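Local coordinates for DUF1116 domain-containing protein (Enterococcus faecalis, PDB 3CLQ), which is of unknown function but belongs to the AllG family and may be related to a subunit of oxamate carbamoyltransferase, at residues Ile21-Lys33 with Leu163-Arg177. Numbering follows the deposited sequence.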
ATOM      1  N   ILE B  21      11.243  21.474   9.980  1.00 51.25           N
ATOM      2  CA  ILE B  21      11.239  20.212   9.275  1.00 50.47           C
ATOM      3  C   ILE B  21       9.947  19.451   9.512  1.00 51.05           C
ATOM      4  O   ILE B  21       9.258  19.064   8.566  1.00 51.35           O
ATOM      5  CB  ILE B  21      12.447  19.392   9.737  1.00 50.30           C
ATOM      6  CG1 ILE B  21      13.730  20.168   9.436  1.00 49.61           C
ATOM      7  CG2 ILE B  21      12.460  17.979   9.128  1.00 49.65           C
ATOM      8  CD1 ILE B  21      14.977  19.624  10.154  1.00 50.23           C
ATOM      9  N   ILE B  22       9.596  19.256  10.776  1.00 51.53           N
ATOM     10  CA  ILE B  22       8.401  18.465  11.110  1.00 51.05           C
ATOM     11  C   ILE B  22       7.132  19.099  10.571  1.00 52.15           C
ATOM     12  O   ILE B  22       6.254  18.407  10.051  1.00 54.28           O
ATOM     13  CB  ILE B  22       8.265  18.285  12.635  1.00 50.40           C
ATOM     14  CG1 ILE B  22       9.254  17.237  13.145  1.00 48.75           C
ATOM     15  CG2 ILE B  22       6.824  17.934  13.037  1.00 50.03           C
ATOM     16  CD1 ILE B  22       9.487  17.326  14.637  1.00 47.99           C
ATOM     17  N   GLN B  23       7.021  20.417  10.690  1.00 51.78           N
ATOM     18  CA  GLN B  23       5.803  21.097  10.260  1.00 51.50           C
ATOM     19  C   GLN B  23       5.738  21.500   8.785  1.00 51.94           C
ATOM     20  O   GLN B  23       4.694  21.955   8.323  1.00 51.53           O
ATOM     21  CB  GLN B  23       5.559  22.315  11.129  1.00 50.99           C
ATOM     22  CG  GLN B  23       5.419  21.951  12.566  1.00 50.91           C
ATOM     23  CD  GLN B  23       5.073  23.138  13.431  1.00 50.80           C
ATOM     24  OE1 GLN B  23       4.615  22.972  14.558  1.00 51.56           O
ATOM     25  NE2 GLN B  23       5.289  24.340  12.914  1.00 50.21           N
ATOM     26  N   SER B  24       6.844  21.391   8.053  1.00 51.70           N
ATOM     27  CA  SER B  24       6.778  21.579   6.620  1.00 51.46           C
ATOM     28  C   SER B  24       5.722  20.670   6.049  1.00 52.83           C
ATOM     29  O   SER B  24       5.496  19.575   6.556  1.00 53.91           O
ATOM     30  CB  SER B  24       8.087  21.239   5.970  1.00 50.64           C
ATOM     31  OG  SER B  24       9.030  22.224   6.290  1.00 51.62           O
ATOM     32  N   LYS B  25       5.082  21.122   4.980  1.00 53.46           N
ATOM     33  CA  LYS B  25       4.062  20.340   4.343  1.00 54.35           C
ATOM     34  C   LYS B  25       4.230  20.469   2.844  1.00 53.38           C
ATOM     35  O   LYS B  25       3.598  21.296   2.207  1.00 52.34           O
ATOM     36  CB  LYS B  25       2.686  20.811   4.798  1.00 56.63           C
ATOM     37  CG  LYS B  25       1.755  19.684   5.178  1.00 58.90           C
ATOM     38  CD  LYS B  25       0.845  20.050   6.371  1.00 59.94           C
ATOM     39  CE  LYS B  25      -0.399  20.793   5.950  1.00 61.28           C
ATOM     40  NZ  LYS B  25      -1.143  20.141   4.817  1.00 62.04           N
ATOM     41  N   PRO B  26       5.092  19.628   2.278  1.00 53.64           N
ATOM     42  CA  PRO B  26       5.419  19.577   0.852  1.00 54.24           C
ATOM     43  C   PRO B  26       4.218  19.183  -0.005  1.00 54.64           C
ATOM     44  O   PRO B  26       3.660  18.082   0.176  1.00 57.05           O
ATOM     45  CB  PRO B  26       6.455  18.464   0.773  1.00 53.89           C
ATOM     46  CG  PRO B  26       6.926  18.270   2.168  1.00 54.19           C
ATOM     47  CD  PRO B  26       5.806  18.603   3.052  1.00 53.03           C
ATOM     48  N   ILE B  27       3.834  20.067  -0.925  1.00 53.38           N
ATOM     49  CA  ILE B  27       2.721  19.825  -1.849  1.00 52.26           C
ATOM     50  C   ILE B  27       3.204  19.689  -3.290  1.00 51.98           C
ATOM     51  O   ILE B  27       3.918  20.553  -3.813  1.00 51.30           O
ATOM     52  CB  ILE B  27       1.668  20.955  -1.788  1.00 51.90           C
ATOM     53  CG1 ILE B  27       1.234  21.211  -0.331  1.00 51.39           C
ATOM     54  CG2 ILE B  27       0.452  20.628  -2.684  1.00 50.37           C
ATOM     55  CD1 ILE B  27       0.603  20.010   0.370  1.00 50.35           C
ATOM     56  N   LEU B  28       2.830  18.594  -3.936  1.00 51.33           N
ATOM     57  CA  LEU B  28       3.202  18.436  -5.323  1.00 50.31           C
ATOM     58  C   LEU B  28       2.255  19.307  -6.089  1.00 50.43           C
ATOM     59  O   LEU B  28       1.039  19.030  -6.091  1.00 49.11           O
ATOM     60  CB  LEU B  28       3.043  16.994  -5.767  1.00 50.11           C
ATOM     61  CG  LEU B  28       3.220  16.815  -7.273  1.00 50.04           C
ATOM     62  CD1 LEU B  28       4.558  17.397  -7.757  1.00 48.85           C
ATOM     63  CD2 LEU B  28       3.150  15.358  -7.594  1.00 50.38           C
ATOM     64  N   VAL B  29       2.789  20.363  -6.713  1.00 49.98           N
ATOM     65  CA  VAL B  29       1.918  21.309  -7.422  1.00 51.09           C
ATOM     66  C   VAL B  29       2.009  21.287  -8.944  1.00 52.38           C
ATOM     67  O   VAL B  29       1.088  21.726  -9.630  1.00 52.76           O
ATOM     68  CB  VAL B  29       2.027  22.772  -6.902  1.00 51.08           C
ATOM     69  CG1 VAL B  29       1.695  22.835  -5.414  1.00 50.90           C
ATOM     70  CG2 VAL B  29       3.411  23.405  -7.215  1.00 51.70           C
ATOM     71  N   GLY B  30       3.101  20.775  -9.489  1.00 53.28           N
ATOM     72  CA  GLY B  30       3.239  20.797 -10.935  1.00 53.30           C
ATOM     73  C   GLY B  30       4.390  19.974 -11.459  1.00 53.60           C
ATOM     74  O   GLY B  30       5.096  19.306 -10.688  1.00 54.24           O
ATOM     75  N   PHE B  31       4.554  20.022 -12.784  1.00 53.06           N
ATOM     76  CA  PHE B  31       5.666  19.413 -13.501  1.00 52.08           C
ATOM     77  C   PHE B  31       6.035  20.347 -14.619  1.00 52.57           C
ATOM     78  O   PHE B  31       5.164  20.999 -15.186  1.00 53.10           O
ATOM     79  CB  PHE B  31       5.251  18.092 -14.123  1.00 50.49           C
ATOM     80  CG  PHE B  31       4.908  17.020 -13.127  1.00 49.94           C
ATOM     81  CD1 PHE B  31       5.880  16.139 -12.674  1.00 49.69           C
ATOM     82  CD2 PHE B  31       3.616  16.885 -12.649  1.00 49.04           C
ATOM     83  CE1 PHE B  31       5.553  15.145 -11.763  1.00 49.87           C
ATOM     84  CE2 PHE B  31       3.294  15.888 -11.746  1.00 48.88           C
ATOM     85  CZ  PHE B  31       4.246  15.022 -11.302  1.00 49.03           C
ATOM     86  N   ASP B  32       7.315  20.394 -14.966  1.00 53.05           N
ATOM     87  CA  ASP B  32       7.778  21.258 -16.049  1.00 53.71           C
ATOM     88  C   ASP B  32       9.272  21.026 -16.351  1.00 53.53           C
ATOM     89  O   ASP B  32      10.009  20.445 -15.549  1.00 53.59           O
ATOM     90  CB  ASP B  32       7.489  22.736 -15.735  1.00 54.52           C
ATOM     91  CG  ASP B  32       7.182  23.568 -16.998  1.00 55.99           C
ATOM     92  OD1 ASP B  32       7.232  23.022 -18.132  1.00 55.98           O
ATOM     93  OD2 ASP B  32       6.898  24.783 -16.854  1.00 56.35           O
ATOM     94  N   LYS B  33       9.701  21.447 -17.533  1.00 52.73           N
ATOM     95  CA  LYS B  33      11.087  21.322 -17.904  1.00 52.75           C
ATOM     96  C   LYS B  33      11.919  22.020 -16.847  1.00 52.68           C
ATOM     97  O   LYS B  33      11.569  23.095 -16.386  1.00 52.40           O
ATOM     98  CB  LYS B  33      11.332  21.962 -19.275  1.00 53.38           C
ATOM     99  CG  LYS B  33      10.465  21.403 -20.401  1.00 53.40           C
ATOM    100  CD  LYS B  33      10.971  21.850 -21.751  1.00 53.43           C
ATOM    101  CE  LYS B  33      10.695  20.802 -22.812  1.00 53.33           C
ATOM    102  NZ  LYS B  33      11.377  21.191 -24.071  1.00 53.28           N
ATOM    103  N   LEU B 163       1.858  15.188 -17.801  1.00 52.80           N
ATOM    104  CA  LEU B 163       1.840  15.398 -16.365  1.00 53.49           C
ATOM    105  C   LEU B 163       1.550  16.836 -16.023  1.00 53.65           C
ATOM    106  O   LEU B 163       0.728  17.113 -15.162  1.00 54.88           O
ATOM    107  CB  LEU B 163       3.146  14.972 -15.709  1.00 54.23           C
ATOM    108  CG  LEU B 163       3.050  13.605 -15.042  1.00 55.17           C
ATOM    109  CD1 LEU B 163       1.614  13.210 -15.071  1.00 54.25           C
ATOM    110  CD2 LEU B 163       3.904  12.557 -15.751  1.00 55.66           C
ATOM    111  N   HIS B 164       2.227  17.742 -16.706  1.00 54.21           N
ATOM    112  CA  HIS B 164       2.068  19.179 -16.507  1.00 55.31           C
ATOM    113  C   HIS B 164       0.618  19.592 -16.684  1.00 55.12           C
ATOM    114  O   HIS B 164       0.075  20.328 -15.860  1.00 54.79           O
ATOM    115  CB  HIS B 164       2.929  19.917 -17.528  1.00 56.37           C
ATOM    116  CG  HIS B 164       2.642  21.384 -17.641  1.00 58.02           C
ATOM    117  ND1 HIS B 164       3.278  22.332 -16.863  1.00 59.33           N
ATOM    118  CD2 HIS B 164       1.839  22.072 -18.487  1.00 58.41           C
ATOM    119  CE1 HIS B 164       2.866  23.539 -17.213  1.00 59.29           C
ATOM    120  NE2 HIS B 164       1.986  23.408 -18.191  1.00 58.90           N
ATOM    121  N   ASP B 165       0.006  19.120 -17.772  1.00 54.32           N
ATOM    122  CA  ASP B 165      -1.378  19.434 -18.071  1.00 54.22           C
ATOM    123  C   ASP B 165      -2.316  18.861 -16.993  1.00 54.33           C
ATOM    124  O   ASP B 165      -3.223  19.537 -16.505  1.00 53.55           O
ATOM    125  CB  ASP B 165      -1.741  18.941 -19.475  1.00 54.53           C
ATOM    126  CG  ASP B 165      -1.026  19.737 -20.582  1.00 56.14           C
ATOM    127  OD1 ASP B 165      -1.431  19.610 -21.768  1.00 56.30           O
ATOM    128  OD2 ASP B 165      -0.065  20.499 -20.275  1.00 55.95           O
ATOM    129  N   ALA B 166      -2.074  17.624 -16.590  1.00 54.34           N
ATOM    130  CA  ALA B 166      -2.885  17.024 -15.555  1.00 54.38           C
ATOM    131  C   ALA B 166      -2.896  17.876 -14.279  1.00 55.05           C
ATOM    132  O   ALA B 166      -3.933  18.049 -13.644  1.00 53.67           O
ATOM    133  CB  ALA B 166      -2.382  15.635 -15.263  1.00 54.27           C
HETATM  134  N   MSE B 167      -1.747  18.413 -13.893  1.00 56.17           N
HETATM  135  CA  MSE B 167      -1.701  19.118 -12.624  1.00 57.91           C
HETATM  136  C   MSE B 167      -2.387  20.488 -12.657  1.00 58.36           C
HETATM  137  O   MSE B 167      -2.664  21.066 -11.598  1.00 58.63           O
HETATM  138  CB  MSE B 167      -0.275  19.216 -12.094  1.00 59.89           C
HETATM  139  CG  MSE B 167       0.321  17.881 -11.753  1.00 62.99           C
HETATM  140 SE   MSE B 167      -0.623  17.005 -10.239  0.85 69.16          SE
HETATM  141  CE  MSE B 167      -0.026  18.246  -8.817  1.00 67.97           C
ATOM    142  N   THR B 168      -2.684  21.011 -13.850  1.00 57.24           N
ATOM    143  CA  THR B 168      -3.478  22.248 -13.906  1.00 56.98           C
ATOM    144  C   THR B 168      -4.952  21.997 -13.566  1.00 56.48           C
ATOM    145  O   THR B 168      -5.662  22.932 -13.193  1.00 56.69           O
ATOM    146  CB  THR B 168      -3.391  23.011 -15.267  1.00 57.10           C
ATOM    147  OG1 THR B 168      -4.184  22.340 -16.252  1.00 57.04           O
ATOM    148  CG2 THR B 168      -1.952  23.151 -15.748  1.00 57.10           C
ATOM    149  N   PHE B 169      -5.405  20.752 -13.713  1.00 55.75           N
ATOM    150  CA  PHE B 169      -6.741  20.338 -13.273  1.00 55.55           C
ATOM    151  C   PHE B 169      -6.762  20.021 -11.780  1.00 56.73           C
ATOM    152  O   PHE B 169      -7.690  19.384 -11.290  1.00 56.73           O
ATOM    153  CB  PHE B 169      -7.242  19.120 -14.068  1.00 54.20           C
ATOM    154  CG  PHE B 169      -7.611  19.435 -15.490  1.00 54.27           C
ATOM    155  CD1 PHE B 169      -6.679  19.302 -16.515  1.00 54.18           C
ATOM    156  CD2 PHE B 169      -8.878  19.903 -15.806  1.00 53.49           C
ATOM    157  CE1 PHE B 169      -7.011  19.620 -17.824  1.00 53.45           C
ATOM    158  CE2 PHE B 169      -9.203  20.205 -17.095  1.00 53.08           C
ATOM    159  CZ  PHE B 169      -8.264  20.068 -18.109  1.00 53.43           C
ATOM    160  N   CYS B 170      -5.747  20.463 -11.051  1.00 58.95           N
ATOM    161  CA  CYS B 170      -5.622  20.067  -9.654  1.00 60.45           C
ATOM    162  C   CYS B 170      -4.997  21.171  -8.844  1.00 61.06           C
ATOM    163  O   CYS B 170      -3.846  21.073  -8.446  1.00 61.27           O
ATOM    164  CB  CYS B 170      -4.773  18.798  -9.535  1.00 60.75           C
ATOM    165  SG  CYS B 170      -4.268  18.366  -7.840  1.00 61.86           S
ATOM    166  N   PRO B 171      -5.779  22.196  -8.533  1.00 62.04           N
ATOM    167  CA  PRO B 171      -5.251  23.474  -8.066  1.00 62.50           C
ATOM    168  C   PRO B 171      -4.909  23.429  -6.582  1.00 62.64           C
ATOM    169  O   PRO B 171      -4.225  24.314  -6.077  1.00 62.32           O
ATOM    170  CB  PRO B 171      -6.414  24.432  -8.302  1.00 62.70           C
ATOM    171  CG  PRO B 171      -7.651  23.558  -8.145  1.00 63.16           C
ATOM    172  CD  PRO B 171      -7.254  22.151  -8.545  1.00 62.94           C
ATOM    173  N   GLU B 172      -5.400  22.407  -5.897  1.00 62.59           N
ATOM    174  CA  GLU B 172      -5.094  22.183  -4.488  1.00 63.34           C
ATOM    175  C   GLU B 172      -3.732  21.505  -4.304  1.00 62.26           C
ATOM    176  O   GLU B 172      -3.160  21.520  -3.212  1.00 62.22           O
ATOM    177  CB  GLU B 172      -6.161  21.282  -3.875  1.00 65.03           C
ATOM    178  CG  GLU B 172      -6.214  19.864  -4.521  1.00 67.58           C
ATOM    179  CD  GLU B 172      -7.225  19.743  -5.700  1.00 69.30           C
ATOM    180  OE1 GLU B 172      -7.212  20.608  -6.641  1.00 69.88           O
ATOM    181  OE2 GLU B 172      -8.028  18.766  -5.674  1.00 68.83           O
ATOM    182  N   GLY B 173      -3.233  20.889  -5.371  1.00 60.76           N
ATOM    183  CA  GLY B 173      -2.035  20.093  -5.298  1.00 59.13           C
ATOM    184  C   GLY B 173      -2.255  18.763  -4.597  1.00 58.83           C
ATOM    185  O   GLY B 173      -3.302  18.515  -4.003  1.00 58.62           O
ATOM    186  N   ILE B 174      -1.247  17.905  -4.683  1.00 58.61           N
ATOM    187  CA  ILE B 174      -1.214  16.652  -3.969  1.00 58.53           C
ATOM    188  C   ILE B 174      -0.322  16.815  -2.719  1.00 59.60           C
ATOM    189  O   ILE B 174       0.825  17.323  -2.788  1.00 59.62           O
ATOM    190  CB  ILE B 174      -0.701  15.540  -4.900  1.00 58.80           C
ATOM    191  CG1 ILE B 174      -1.645  15.413  -6.101  1.00 59.48           C
ATOM    192  CG2 ILE B 174      -0.528  14.219  -4.168  1.00 57.88           C
ATOM    193  CD1 ILE B 174      -1.433  14.176  -6.924  1.00 60.04           C
ATOM    194  N   ASP B 175      -0.873  16.415  -1.570  1.00 59.29           N
ATOM    195  CA  ASP B 175      -0.181  16.534  -0.288  1.00 58.11           C
ATOM    196  C   ASP B 175       0.771  15.379  -0.068  1.00 56.45           C
ATOM    197  O   ASP B 175       0.371  14.235   0.101  1.00 57.28           O
ATOM    198  CB  ASP B 175      -1.189  16.618   0.859  1.00 58.64           C
ATOM    199  CG  ASP B 175      -0.523  16.706   2.219  1.00 59.71           C
ATOM    200  OD1 ASP B 175       0.732  16.612   2.323  1.00 59.56           O
ATOM    201  OD2 ASP B 175      -1.281  16.879   3.196  1.00 61.29           O
ATOM    202  N   LEU B 176       2.049  15.685  -0.047  1.00 55.08           N
ATOM    203  CA  LEU B 176       3.014  14.634  -0.063  1.00 54.08           C
ATOM    204  C   LEU B 176       3.273  14.083   1.337  1.00 54.91           C
ATOM    205  O   LEU B 176       3.468  12.886   1.517  1.00 54.67           O
ATOM    206  CB  LEU B 176       4.272  15.153  -0.710  1.00 53.03           C
ATOM    207  CG  LEU B 176       4.570  14.800  -2.171  1.00 52.50           C
ATOM    208  CD1 LEU B 176       3.359  14.378  -2.996  1.00 50.43           C
ATOM    209  CD2 LEU B 176       5.333  15.949  -2.845  1.00 51.26           C
ATOM    210  N   ARG B 177       3.260  14.941   2.346  1.00 56.11           N
ATOM    211  CA  ARG B 177       3.502  14.430   3.683  1.00 56.41           C
ATOM    212  C   ARG B 177       2.373  13.512   4.106  1.00 55.82           C
ATOM    213  O   ARG B 177       2.594  12.541   4.797  1.00 55.92           O
ATOM    214  CB  ARG B 177       3.695  15.537   4.708  1.00 56.83           C
ATOM    215  CG  ARG B 177       4.247  15.018   6.015  1.00 57.15           C
ATOM    216  CD  ARG B 177       4.244  16.095   7.068  1.00 58.43           C
ATOM    217  NE  ARG B 177       2.883  16.457   7.460  1.00 59.74           N
ATOM    218  CZ  ARG B 177       2.578  17.478   8.257  1.00 60.25           C
ATOM    219  NH1 ARG B 177       3.530  18.252   8.766  1.00 60.47           N
ATOM    220  NH2 ARG B 177       1.315  17.721   8.555  1.00 60.67           N
TER
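Leu28 and Ile174 form an antiparallel hydrogen-bonded pair: Leu28 N gives to Ile174 O at 2.6 Å, and Ile174 N gives back to Leu28 O at 2.9 Å. Two residues along, the backbone N of Leu176, the first residue of helix 176-183, bonds to Pro26 O; Asp175 is the N-cap of that helix and its OD1 takes the amide of Leu178. At the far end of the strand, His164 ND1 donates to Phe31 O at 2.9 Å, with the oxygen almost in the imidazole plane; chi1 of 167° swings the ring away from its own backbone N and over to that carbonyl. Arg177 stretches back to the end of helix 6-23, where NH1 makes a weak bond to Ile22 O, while Lys25 CD lies over one guanidinium face, 3.2 Å from Arg177 NH2. The amine of Lys25 pairs with Glu121 and, in a long salt bridge, with Asp175.

Leu163 CB sits over one face of the Phe31 ring in a CH-pi contact, and selenomethionine Met167 brings CG to the ring edge, 3.6 Å from Phe31 CD2. The bent chain of Met167 carries CE to Leu28 CG, and Leu28 CB meets Leu176 CD1.

Strand 174-175 is an outermost strand, within this chain, of an antiparallel sheet, next to strand 26-33, which pairs on its other side with strand 114-120, with a classic bulge at Val29 and Gly30 facing Ile117; helix 195-210 touches Met167, and helix 234-247 touches Pro26.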